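Local coordinates for protein 2-keto-3-deoxy-D-arabinonate dehydratase (Sulfolobus solfataricus, PDB 2Q18) that catalyses the magnesium-dependent dehydration of 2-dehydro-3-deoxy-D-arabinonate to 2,5-dioxopentanoate in a pentose oxidation pathway that leads to 2-oxoglutarate, at residues Ile200-Ile212 against Glu221-Glu234. Residues are numbered along the deposited sequence; the frame is centred on the assembly and turned at random.
Sequences IKNPYSLDITLKI and EGSVNTNKMRRKIE
The hairpin of strands 207-214 and 217-225, at the edge of a mixed sheet within this chain, pairs antiparallel through 207-212 and 221-225. The chain just before the first strand stays in contact with the chain just after the second. Ile208 and Val224 form a hydrogen-bonded pair, with Ile208 N 2.8 Å from Val224 O. Leu210 and Gly222 form another. Thr226 N then bonds to Leu206 O.

Thr226, first residue of the 3-10 segment 226-228, ties that segment to the turn at 202-205 and to Leu206. Its OG1 donates to Pro203 O at 2.7 Å and accepts from Leu206 N at 2.8 Å. With chi1 at 54°, OG1 lies between its own backbone N and carbonyl carbon, within reach of both partners.

Asn225 ND2 donates to Asp207 OD1 (3.1 Å), meeting it from above the carboxylate plane; the amide and carboxylate planes are 86° apart. Asn225 OD1 accepts from Asn227 N, closing an Asx turn. A water accepts from Asn225 ND2 and bonds to Ser205 OG. A leucine in place of Asn225 would probably leave Asp207 OD1 without its amide partner and the turn at Asn227 less firmly held.

The Tyr204 hydroxyl accepts a fairly straight bond from Ile233 N (2.7 Å, 162°) at the start of helix 233-241. Met229 SD sits at the edge of the Tyr204 ring, 3.9 Å from CE2, a Met-aromatic contact. At the other end, the aliphatic parts of Lys211 and Glu221 lie side by side.

Leu206, Ile208 and Leu210 pack on strands 140-150 and 271-276. Ile208 is about 6 Å from the magnesium ligand Glu145, side chain to side chain. The arrangement is an antiparallel beta hairpin of the FAH fold whose strand 217-225 is outermost in its sheet within this chain; the face bearing Ile208 and Val224 lies near Glu145 and the substrate-binding Thr256.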
ATOM      1  N   ILE A 200     -14.317 -20.907 -26.638  1.00 45.24           N
ATOM      2  CA  ILE A 200     -13.669 -21.869 -27.531  1.00 46.59           C
ATOM      3  C   ILE A 200     -14.174 -23.291 -27.259  1.00 47.70           C
ATOM      4  O   ILE A 200     -13.736 -23.956 -26.310  1.00 48.21           O
ATOM      5  CB  ILE A 200     -12.116 -21.779 -27.459  1.00 46.44           C
ATOM      6  CG1 ILE A 200     -11.647 -20.418 -27.996  1.00 46.65           C
ATOM      7  CG2 ILE A 200     -11.467 -22.917 -28.248  1.00 46.05           C
ATOM      8  CD1 ILE A 200     -10.147 -20.259 -28.115  1.00 47.06           C
ATOM      9  N   LYS A 201     -15.108 -23.740 -28.098  1.00 48.48           N
ATOM     10  CA  LYS A 201     -15.706 -25.071 -27.971  1.00 49.23           C
ATOM     11  C   LYS A 201     -14.672 -26.182 -28.128  1.00 47.97           C
ATOM     12  O   LYS A 201     -14.698 -27.173 -27.395  1.00 48.28           O
ATOM     13  CB  LYS A 201     -16.847 -25.255 -28.984  1.00 50.44           C
ATOM     14  CG  LYS A 201     -18.116 -24.456 -28.667  1.00 54.18           C
ATOM     15  CD  LYS A 201     -18.876 -25.042 -27.472  1.00 59.33           C
ATOM     16  CE  LYS A 201     -20.002 -24.125 -27.010  1.00 61.79           C
ATOM     17  NZ  LYS A 201     -21.109 -24.028 -28.007  1.00 63.60           N
ATOM     18  N   ASN A 202     -13.757 -26.002 -29.077  1.00 46.39           N
ATOM     19  CA  ASN A 202     -12.705 -26.974 -29.331  1.00 45.13           C
ATOM     20  C   ASN A 202     -11.374 -26.285 -29.628  1.00 44.22           C
ATOM     21  O   ASN A 202     -11.180 -25.756 -30.728  1.00 43.89           O
ATOM     22  CB  ASN A 202     -13.103 -27.909 -30.480  1.00 45.19           C
ATOM     23  CG  ASN A 202     -12.157 -29.094 -30.640  1.00 45.76           C
ATOM     24  OD1 ASN A 202     -11.148 -29.214 -29.943  1.00 45.14           O
ATOM     25  ND2 ASN A 202     -12.489 -29.981 -31.571  1.00 46.75           N
ATOM     26  N   PRO A 203     -10.452 -26.284 -28.643  1.00 43.11           N
ATOM     27  CA  PRO A 203      -9.131 -25.677 -28.826  1.00 42.37           C
ATOM     28  C   PRO A 203      -8.301 -26.377 -29.898  1.00 41.58           C
ATOM     29  O   PRO A 203      -7.344 -25.794 -30.408  1.00 40.98           O
ATOM     30  CB  PRO A 203      -8.474 -25.831 -27.449  1.00 41.99           C
ATOM     31  CG  PRO A 203      -9.208 -26.945 -26.795  1.00 43.14           C
ATOM     32  CD  PRO A 203     -10.615 -26.847 -27.289  1.00 42.88           C
ATOM     33  N   TYR A 204      -8.674 -27.610 -30.236  1.00 41.20           N
ATOM     34  CA  TYR A 204      -7.957 -28.389 -31.248  1.00 41.20           C
ATOM     35  C   TYR A 204      -8.625 -28.321 -32.623  1.00 40.88           C
ATOM     36  O   TYR A 204      -8.411 -29.183 -33.477  1.00 41.28           O
ATOM     37  CB  TYR A 204      -7.754 -29.835 -30.774  1.00 41.33           C
ATOM     38  CG  TYR A 204      -7.009 -29.915 -29.459  1.00 42.05           C
ATOM     39  CD1 TYR A 204      -7.669 -30.261 -28.281  1.00 42.35           C
ATOM     40  CD2 TYR A 204      -5.649 -29.610 -29.387  1.00 42.02           C
ATOM     41  CE1 TYR A 204      -6.987 -30.321 -27.066  1.00 43.29           C
ATOM     42  CE2 TYR A 204      -4.961 -29.664 -28.184  1.00 42.74           C
ATOM     43  CZ  TYR A 204      -5.634 -30.018 -27.029  1.00 42.52           C
ATOM     44  OH  TYR A 204      -4.949 -30.071 -25.840  1.00 43.13           O
ATOM     45  N   SER A 205      -9.423 -27.277 -32.828  1.00 40.14           N
ATOM     46  CA  SER A 205     -10.009 -26.985 -34.131  1.00 39.98           C
ATOM     47  C   SER A 205     -10.038 -25.474 -34.379  1.00 38.81           C
ATOM     48  O   SER A 205     -11.103 -24.872 -34.509  1.00 39.38           O
ATOM     49  CB  SER A 205     -11.412 -27.588 -34.243  1.00 39.83           C
ATOM     50  OG  SER A 205     -11.860 -27.536 -35.584  1.00 42.13           O
ATOM     51  N   LEU A 206      -8.853 -24.874 -34.437  1.00 37.73           N
ATOM     52  CA  LEU A 206      -8.709 -23.434 -34.641  1.00 36.60           C
ATOM     53  C   LEU A 206      -7.653 -23.156 -35.699  1.00 35.95           C
ATOM     54  O   LEU A 206      -6.602 -23.803 -35.718  1.00 35.26           O
ATOM     55  CB  LEU A 206      -8.308 -22.730 -33.334  1.00 36.23           C
ATOM     56  CG  LEU A 206      -9.126 -22.897 -32.047  1.00 34.73           C
ATOM     57  CD1 LEU A 206      -8.350 -22.324 -30.863  1.00 33.43           C
ATOM     58  CD2 LEU A 206     -10.506 -22.251 -32.153  1.00 33.28           C
ATOM     59  N   ASP A 207      -7.927 -22.188 -36.568  1.00 35.62           N
ATOM     60  CA  ASP A 207      -6.961 -21.781 -37.585  1.00 35.85           C
ATOM     61  C   ASP A 207      -6.018 -20.712 -37.050  1.00 34.34           C
ATOM     62  O   ASP A 207      -6.459 -19.721 -36.468  1.00 34.14           O
ATOM     63  CB  ASP A 207      -7.675 -21.282 -38.845  1.00 37.07           C
ATOM     64  CG  ASP A 207      -8.392 -22.397 -39.589  1.00 42.56           C
ATOM     65  OD1 ASP A 207      -7.721 -23.376 -39.998  1.00 47.72           O
ATOM     66  OD2 ASP A 207      -9.629 -22.296 -39.764  1.00 46.72           O
ATOM     67  N   ILE A 208      -4.722 -20.932 -37.243  1.00 33.19           N
ATOM     68  CA  ILE A 208      -3.696 -19.956 -36.892  1.00 32.43           C
ATOM     69  C   ILE A 208      -3.048 -19.475 -38.183  1.00 32.87           C
ATOM     70  O   ILE A 208      -2.584 -20.288 -38.984  1.00 32.77           O
ATOM     71  CB  ILE A 208      -2.616 -20.555 -35.950  1.00 32.46           C
ATOM     72  CG1 ILE A 208      -3.259 -21.141 -34.684  1.00 32.06           C
ATOM     73  CG2 ILE A 208      -1.544 -19.502 -35.608  1.00 30.81           C
ATOM     74  CD1 ILE A 208      -2.284 -21.833 -33.742  1.00 31.39           C
ATOM     75  N   THR A 209      -3.035 -18.161 -38.392  1.00 31.88           N
ATOM     76  CA  THR A 209      -2.426 -17.578 -39.586  1.00 31.56           C
ATOM     77  C   THR A 209      -1.374 -16.556 -39.188  1.00 31.06           C
ATOM     78  O   THR A 209      -1.651 -15.654 -38.396  1.00 31.70           O
ATOM     79  CB  THR A 209      -3.482 -16.902 -40.495  1.00 31.47           C
ATOM     80  OG1 THR A 209      -4.558 -17.816 -40.744  1.00 32.47           O
ATOM     81  CG2 THR A 209      -2.865 -16.458 -41.827  1.00 31.19           C
ATOM     82  N   LEU A 210      -0.168 -16.719 -39.729  1.00 30.07           N
ATOM     83  CA  LEU A 210       0.908 -15.749 -39.562  1.00 30.01           C
ATOM     84  C   LEU A 210       1.144 -14.956 -40.850  1.00 31.03           C
ATOM     85  O   LEU A 210       1.197 -15.531 -41.944  1.00 30.15           O
ATOM     86  CB  LEU A 210       2.212 -16.442 -39.144  1.00 29.83           C
ATOM     87  CG  LEU A 210       3.521 -15.637 -39.199  1.00 29.15           C
ATOM     88  CD1 LEU A 210       3.560 -14.530 -38.146  1.00 28.21           C
ATOM     89  CD2 LEU A 210       4.738 -16.540 -39.062  1.00 29.38           C
ATOM     90  N   LYS A 211       1.289 -13.640 -40.699  1.00 30.47           N
ATOM     91  CA  LYS A 211       1.716 -12.760 -41.781  1.00 31.12           C
ATOM     92  C   LYS A 211       2.839 -11.861 -41.293  1.00 30.46           C
ATOM     93  O   LYS A 211       2.744 -11.260 -40.216  1.00 30.27           O
ATOM     94  CB  LYS A 211       0.555 -11.899 -42.284  1.00 31.57           C
ATOM     95  CG  LYS A 211      -0.460 -12.649 -43.123  1.00 34.98           C
ATOM     96  CD  LYS A 211      -1.755 -11.864 -43.304  1.00 42.51           C
ATOM     97  CE  LYS A 211      -1.581 -10.665 -44.223  1.00 46.50           C
ATOM     98  NZ  LYS A 211      -2.891 -10.005 -44.515  1.00 51.54           N
ATOM     99  N   ILE A 212       3.911 -11.795 -42.075  1.00 29.26           N
ATOM    100  CA  ILE A 212       4.960 -10.811 -41.858  1.00 28.52           C
ATOM    101  C   ILE A 212       4.861  -9.791 -42.990  1.00 30.01           C
ATOM    102  O   ILE A 212       5.017 -10.133 -44.166  1.00 29.99           O
ATOM    103  CB  ILE A 212       6.363 -11.450 -41.816  1.00 27.89           C
ATOM    104  CG1 ILE A 212       6.417 -12.550 -40.737  1.00 29.03           C
ATOM    105  CG2 ILE A 212       7.429 -10.373 -41.580  1.00 24.29           C
ATOM    106  CD1 ILE A 212       7.639 -13.470 -40.811  1.00 29.42           C
ATOM    107  N   GLU A 221       3.468 -15.520 -45.499  1.00 34.10           N
ATOM    108  CA  GLU A 221       2.161 -15.919 -44.999  1.00 35.82           C
ATOM    109  C   GLU A 221       2.075 -17.438 -44.907  1.00 35.93           C
ATOM    110  O   GLU A 221       2.513 -18.151 -45.812  1.00 35.71           O
ATOM    111  CB  GLU A 221       1.030 -15.361 -45.864  1.00 35.63           C
ATOM    112  CG  GLU A 221      -0.366 -15.670 -45.326  1.00 36.53           C
ATOM    113  CD  GLU A 221      -1.462 -14.829 -45.962  1.00 39.71           C
ATOM    114  OE1 GLU A 221      -1.153 -13.960 -46.809  1.00 44.85           O
ATOM    115  OE2 GLU A 221      -2.643 -15.038 -45.611  1.00 45.57           O
ATOM    116  N   GLY A 222       1.518 -17.921 -43.803  1.00 36.04           N
ATOM    117  CA  GLY A 222       1.364 -19.350 -43.572  1.00 36.30           C
ATOM    118  C   GLY A 222       0.307 -19.607 -42.521  1.00 37.36           C
ATOM    119  O   GLY A 222       0.090 -18.780 -41.627  1.00 37.14           O
ATOM    120  N   SER A 223      -0.356 -20.751 -42.627  1.00 37.41           N
ATOM    121  CA  SER A 223      -1.385 -21.121 -41.672  1.00 38.54           C
ATOM    122  C   SER A 223      -1.303 -22.595 -41.277  1.00 38.43           C
ATOM    123  O   SER A 223      -0.741 -23.419 -42.002  1.00 38.14           O
ATOM    124  CB  SER A 223      -2.775 -20.786 -42.217  1.00 38.70           C
ATOM    125  OG  SER A 223      -3.094 -21.612 -43.321  1.00 44.99           O
ATOM    126  N   VAL A 224      -1.859 -22.902 -40.108  1.00 37.97           N
ATOM    127  CA  VAL A 224      -1.994 -24.268 -39.621  1.00 37.62           C
ATOM    128  C   VAL A 224      -3.226 -24.333 -38.719  1.00 37.83           C
ATOM    129  O   VAL A 224      -3.607 -23.332 -38.097  1.00 37.87           O
ATOM    130  CB  VAL A 224      -0.711 -24.753 -38.879  1.00 37.92           C
ATOM    131  CG1 VAL A 224      -0.572 -24.084 -37.499  1.00 38.89           C
ATOM    132  CG2 VAL A 224      -0.694 -26.274 -38.752  1.00 37.28           C
ATOM    133  N   ASN A 225      -3.865 -25.498 -38.677  1.00 37.29           N
ATOM    134  CA  ASN A 225      -4.972 -25.723 -37.762  1.00 37.53           C
ATOM    135  C   ASN A 225      -4.469 -26.449 -36.520  1.00 37.62           C
ATOM    136  O   ASN A 225      -3.555 -27.271 -36.608  1.00 37.48           O
ATOM    137  CB  ASN A 225      -6.094 -26.510 -38.441  1.00 37.39           C
ATOM    138  CG  ASN A 225      -7.385 -26.499 -37.642  1.00 38.57           C
ATOM    139  OD1 ASN A 225      -7.508 -27.185 -36.625  1.00 41.62           O
ATOM    140  ND2 ASN A 225      -8.358 -25.722 -38.102  1.00 37.70           N
ATOM    141  N   THR A 226      -5.064 -26.140 -35.369  1.00 37.69           N
ATOM    142  CA  THR A 226      -4.664 -26.762 -34.102  1.00 37.46           C
ATOM    143  C   THR A 226      -5.011 -28.255 -34.023  1.00 38.65           C
ATOM    144  O   THR A 226      -4.621 -28.933 -33.063  1.00 38.77           O
ATOM    145  CB  THR A 226      -5.250 -26.028 -32.871  1.00 36.97           C
ATOM    146  OG1 THR A 226      -6.671 -25.919 -33.002  1.00 35.12           O
ATOM    147  CG2 THR A 226      -4.640 -24.636 -32.720  1.00 35.86           C
ATOM    148  N   ASN A 227      -5.731 -28.767 -35.026  1.00 38.84           N
ATOM    149  CA  ASN A 227      -5.956 -30.215 -35.140  1.00 39.21           C
ATOM    150  C   ASN A 227      -4.677 -30.976 -35.494  1.00 39.05           C
ATOM    151  O   ASN A 227      -4.649 -32.205 -35.470  1.00 39.74           O
ATOM    152  CB  ASN A 227      -7.113 -30.554 -36.101  1.00 39.17           C
ATOM    153  CG  ASN A 227      -6.851 -30.124 -37.543  1.00 39.54           C
ATOM    154  OD1 ASN A 227      -5.723 -30.170 -38.034  1.00 38.91           O
ATOM    155  ND2 ASN A 227      -7.912 -29.723 -38.234  1.00 40.48           N
ATOM    156  N   LYS A 228      -3.621 -30.226 -35.805  1.00 39.19           N
ATOM    157  CA  LYS A 228      -2.304 -30.794 -36.075  1.00 39.70           C
ATOM    158  C   LYS A 228      -1.434 -30.875 -34.817  1.00 39.32           C
ATOM    159  O   LYS A 228      -0.322 -31.410 -34.866  1.00 39.08           O
ATOM    160  CB  LYS A 228      -1.586 -29.988 -37.165  1.00 40.11           C
ATOM    161  CG  LYS A 228      -2.363 -29.881 -38.478  1.00 42.99           C
ATOM    162  CD  LYS A 228      -2.224 -31.134 -39.345  1.00 47.05           C
ATOM    163  CE  LYS A 228      -3.487 -31.396 -40.175  1.00 50.72           C
ATOM    164  NZ  LYS A 228      -4.153 -30.162 -40.711  1.00 51.25           N
ATOM    165  N   MET A 229      -1.929 -30.345 -33.698  1.00 39.02           N
ATOM    166  CA  MET A 229      -1.205 -30.447 -32.430  1.00 39.45           C
ATOM    167  C   MET A 229      -1.265 -31.887 -31.928  1.00 40.25           C
ATOM    168  O   MET A 229      -2.346 -32.462 -31.779  1.00 39.59           O
ATOM    169  CB  MET A 229      -1.754 -29.474 -31.378  1.00 38.96           C
ATOM    170  CG  MET A 229      -0.729 -29.085 -30.299  1.00 39.79           C
ATOM    171  SD  MET A 229      -1.387 -28.156 -28.882  1.00 38.39           S
ATOM    172  CE  MET A 229      -2.222 -26.804 -29.713  1.00 33.57           C
ATOM    173  N   ARG A 230      -0.090 -32.460 -31.692  1.00 41.67           N
ATOM    174  CA  ARG A 230       0.036 -33.858 -31.295  1.00 43.81           C
ATOM    175  C   ARG A 230       0.218 -33.973 -29.781  1.00 43.93           C
ATOM    176  O   ARG A 230      -0.393 -34.827 -29.136  1.00 44.49           O
ATOM    177  CB  ARG A 230       1.202 -34.505 -32.047  1.00 44.42           C
ATOM    178  CG  ARG A 230       1.422 -35.978 -31.745  1.00 49.14           C
ATOM    179  CD  ARG A 230       2.497 -36.550 -32.652  1.00 55.41           C
ATOM    180  NE  ARG A 230       3.151 -37.728 -32.083  1.00 59.82           N
ATOM    181  CZ  ARG A 230       4.209 -37.690 -31.275  1.00 62.31           C
ATOM    182  NH1 ARG A 230       4.746 -36.527 -30.916  1.00 63.05           N
ATOM    183  NH2 ARG A 230       4.732 -38.820 -30.817  1.00 63.42           N
ATOM    184  N   ARG A 231       1.059 -33.105 -29.225  1.00 43.74           N
ATOM    185  CA  ARG A 231       1.248 -33.020 -27.785  1.00 43.79           C
ATOM    186  C   ARG A 231       0.175 -32.111 -27.189  1.00 43.35           C
ATOM    187  O   ARG A 231       0.239 -30.887 -27.330  1.00 44.25           O
ATOM    188  CB  ARG A 231       2.648 -32.490 -27.471  1.00 43.70           C
ATOM    189  CG  ARG A 231       3.084 -32.697 -26.035  1.00 46.15           C
ATOM    190  CD  ARG A 231       3.552 -34.120 -25.794  1.00 47.08           C
ATOM    191  NE  ARG A 231       4.891 -34.361 -26.326  1.00 45.82           N
ATOM    192  CZ  ARG A 231       5.708 -35.309 -25.884  1.00 42.93           C
ATOM    193  NH1 ARG A 231       6.911 -35.453 -26.424  1.00 39.76           N
ATOM    194  NH2 ARG A 231       5.326 -36.108 -24.893  1.00 43.22           N
ATOM    195  N   LYS A 232      -0.811 -32.714 -26.529  1.00 42.46           N
ATOM    196  CA  LYS A 232      -1.972 -31.977 -26.027  1.00 42.15           C
ATOM    197  C   LYS A 232      -1.642 -31.019 -24.873  1.00 40.76           C
ATOM    198  O   LYS A 232      -0.655 -31.207 -24.156  1.00 39.46           O
ATOM    199  CB  LYS A 232      -3.117 -32.934 -25.665  1.00 43.43           C
ATOM    200  CG  LYS A 232      -2.879 -33.807 -24.430  1.00 47.76           C
ATOM    201  CD  LYS A 232      -3.653 -35.127 -24.513  1.00 55.51           C
ATOM    202  CE  LYS A 232      -5.164 -34.925 -24.407  1.00 57.94           C
ATOM    203  NZ  LYS A 232      -5.890 -36.218 -24.259  1.00 60.43           N
ATOM    204  N   ILE A 233      -2.481 -29.998 -24.714  1.00 39.24           N
ATOM    205  CA  ILE A 233      -2.265 -28.926 -23.740  1.00 38.15           C
ATOM    206  C   ILE A 233      -2.278 -29.448 -22.299  1.00 38.19           C
ATOM    207  O   ILE A 233      -1.423 -29.074 -21.495  1.00 37.37           O
ATOM    208  CB  ILE A 233      -3.299 -27.782 -23.926  1.00 37.95           C
ATOM    209  CG1 ILE A 233      -3.174 -27.187 -25.336  1.00 36.41           C
ATOM    210  CG2 ILE A 233      -3.126 -26.707 -22.847  1.00 36.36           C
ATOM    211  CD1 ILE A 233      -4.352 -26.335 -25.766  1.00 36.97           C
ATOM    212  N   GLU A 234      -3.248 -30.310 -21.995  1.00 38.59           N
ATOM    213  CA  GLU A 234      -3.361 -30.992 -20.700  1.00 40.23           C
ATOM    214  C   GLU A 234      -2.028 -31.603 -20.256  1.00 37.88           C
ATOM    215  O   GLU A 234      -1.622 -31.445 -19.106  1.00 37.28           O
ATOM    216  CB  GLU A 234      -4.458 -32.064 -20.782  1.00 40.47           C
ATOM    217  CG  GLU A 234      -4.581 -32.995 -19.575  1.00 45.33           C
ATOM    218  CD  GLU A 234      -5.554 -34.158 -19.814  1.00 46.45           C
ATOM    219  OE1 GLU A 234      -5.687 -34.617 -20.975  1.00 53.63           O
ATOM    220  OE2 GLU A 234      -6.179 -34.622 -18.833  1.00 53.44           O
TER
HETATM  221  O   HOH W   1     -11.241 -25.339 -37.710  1.00 51.49           O
HETATM  222  O   HOH W   2     -10.741 -29.393 -37.151  1.00 51.59           O
HETATM  223  O   HOH W   3      -5.207 -23.544 -41.415  1.00 59.44           O